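Local coordinates for protein hydrogenase maturation factor (Thermoanaerobacter tengcongensis, PDB 3VTH) that probably transfers the carbamoyl group of carbamoyl phosphate, at the expense of ATP, to the C-terminal cysteine of HypE during [NiFe]-hydrogenase maturation, at residues K216-K221 with A352-L357. Residues are numbered along the deposited sequence; the frame is centred on the assembly and turned at random.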
# COMPACT_ATOMS: atom_id res chain seq x y z
N LYS A 216 -23.04 4.54 -18.60
CA LYS A 216 -22.68 3.13 -18.63
C LYS A 216 -21.38 2.83 -17.86
O LYS A 216 -20.64 3.75 -17.48
CB LYS A 216 -22.58 2.64 -20.09
CG LYS A 216 -23.94 2.59 -20.81
CD LYS A 216 -23.79 2.15 -22.26
CE LYS A 216 -25.02 2.49 -23.07
NZ LYS A 216 -26.22 1.76 -22.58
N ILE A 217 -21.14 1.54 -17.62
CA ILE A 217 -19.96 1.07 -16.93
C ILE A 217 -18.95 0.62 -17.97
O ILE A 217 -19.27 -0.22 -18.83
CB ILE A 217 -20.26 -0.10 -15.96
CG1 ILE A 217 -21.15 0.37 -14.80
CG2 ILE A 217 -18.96 -0.68 -15.41
CD1 ILE A 217 -22.05 -0.69 -14.24
N VAL A 218 -17.75 1.18 -17.91
CA VAL A 218 -16.68 0.79 -18.81
C VAL A 218 -15.60 0.00 -18.05
O VAL A 218 -15.17 0.41 -16.97
CB VAL A 218 -16.08 2.02 -19.56
CG1 VAL A 218 -17.18 2.81 -20.28
CG2 VAL A 218 -15.37 2.95 -18.60
N ALA A 219 -15.17 -1.13 -18.61
CA ALA A 219 -14.03 -1.86 -18.07
C ALA A 219 -12.81 -1.46 -18.88
O ALA A 219 -12.77 -1.65 -20.10
CB ALA A 219 -14.27 -3.37 -18.12
N ILE A 220 -11.83 -0.88 -18.19
CA ILE A 220 -10.68 -0.29 -18.86
C ILE A 220 -9.44 -1.07 -18.47
O ILE A 220 -9.13 -1.20 -17.29
CB ILE A 220 -10.50 1.20 -18.43
CG1 ILE A 220 -11.73 2.03 -18.85
CG2 ILE A 220 -9.24 1.79 -19.01
CD1 ILE A 220 -11.73 3.46 -18.30
N LYS A 221 -8.72 -1.58 -19.47
CA LYS A 221 -7.43 -2.23 -19.18
C LYS A 221 -6.39 -1.16 -18.91
O LYS A 221 -6.09 -0.35 -19.78
CB LYS A 221 -6.99 -3.16 -20.31
CG LYS A 221 -5.74 -3.99 -19.96
CD LYS A 221 -5.41 -4.99 -21.06
CE LYS A 221 -4.02 -5.61 -20.85
NZ LYS A 221 -3.76 -6.63 -21.92
N ALA A 352 -19.62 -4.86 -16.59
CA ALA A 352 -19.31 -3.81 -17.54
C ALA A 352 -20.24 -3.84 -18.74
O ALA A 352 -20.68 -4.91 -19.18
CB ALA A 352 -17.85 -3.92 -17.99
N ASP A 353 -20.55 -2.66 -19.27
CA ASP A 353 -21.31 -2.54 -20.51
C ASP A 353 -20.41 -2.59 -21.75
O ASP A 353 -20.79 -3.17 -22.78
CB ASP A 353 -22.13 -1.26 -20.48
CG ASP A 353 -23.15 -1.26 -19.35
OD1 ASP A 353 -24.08 -2.08 -19.43
OD2 ASP A 353 -23.02 -0.48 -18.38
N VAL A 354 -19.24 -1.97 -21.66
CA VAL A 354 -18.27 -1.95 -22.78
C VAL A 354 -16.85 -2.08 -22.24
O VAL A 354 -16.63 -1.85 -21.05
CB VAL A 354 -18.40 -0.67 -23.65
CG1 VAL A 354 -19.85 -0.50 -24.20
CG2 VAL A 354 -17.99 0.55 -22.84
N PHE A 355 -15.91 -2.44 -23.10
CA PHE A 355 -14.54 -2.73 -22.68
C PHE A 355 -13.53 -1.96 -23.52
O PHE A 355 -13.69 -1.86 -24.74
CB PHE A 355 -14.24 -4.23 -22.83
CG PHE A 355 -15.05 -5.11 -21.92
CD1 PHE A 355 -14.46 -5.68 -20.78
CD2 PHE A 355 -16.39 -5.40 -22.22
CE1 PHE A 355 -15.22 -6.51 -19.93
CE2 PHE A 355 -17.14 -6.23 -21.39
CZ PHE A 355 -16.56 -6.78 -20.24
N LEU A 356 -12.50 -1.44 -22.85
CA LEU A 356 -11.34 -0.91 -23.54
C LEU A 356 -10.16 -1.84 -23.25
O LEU A 356 -9.51 -1.75 -22.20
CB LEU A 356 -11.01 0.53 -23.14
CG LEU A 356 -9.89 1.19 -23.97
CD1 LEU A 356 -10.35 1.46 -25.41
CD2 LEU A 356 -9.39 2.49 -23.31
N LEU A 357 -9.91 -2.73 -24.21
CA LEU A 357 -8.84 -3.72 -24.15
C LEU A 357 -7.54 -3.16 -24.74
O LEU A 357 -7.54 -2.11 -25.36
CB LEU A 357 -9.28 -4.91 -24.99
CG LEU A 357 -10.08 -6.11 -24.47
CD1 LEU A 357 -10.93 -5.87 -23.21
CD2 LEU A 357 -10.89 -6.72 -25.59
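Asp353 and Ile217 join the two segments just ahead of the parallel strands 218-221 and 354-357. From the backbone, the Asp353 CB lies 3.5 Å from Ile217 O and also near the CB of Lys216. The next atom, CG, stands beside its own backbone N (chi1 -62°), a turn that carries the carboxylate toward the backbone of the 216-221 segment. At the tip the oxygens part: OD2 accepts the Ile217 N-H through its anti lone pair, 2.9 Å from Ile217 N and nearly straight at 176°, while OD1 forms a salt bridge with Arg244. A short acid suits this place because one carboxylate can serve a backbone amide and an arginine together. An alanine here would probably leave the Ile217 N-H and the Arg244 charge without these mates and the start of the pairing less firmly fixed.

Ile217 O in turn accepts the Asp353 N-H, 2.8 Å from that N, and a weak second bond from Val354 N. Regular parallel pairing follows: Ala219 N gives to Val354 O, Ala219 O receives Leu356 N, and Lys221 N gives to Leu356 O. On one face Val218 and Val354 lie side by side, CG1 of the former 3.5 Å from CG2 of the latter, beneath helix 204-213; beta-branched residues suit such extended backbone. On the other, the Ala219 methyl sits 3.5 Å from Phe355 CD1 and 3.6 Å from Ala352 CB, small enough to fit beside the ring.

Strand 226-229 flanks 218-221 and strand 193-196 flanks 354-357, so the pair lies inside a mixed sheet; both segments belong to the YrdC-like region. The side chain of Ile217 is about 12 Å from the bound ATP analogue. The chemistry thus divides: backbone bonds and buried apolar groups join the strands, while a carboxylate secures their entrance.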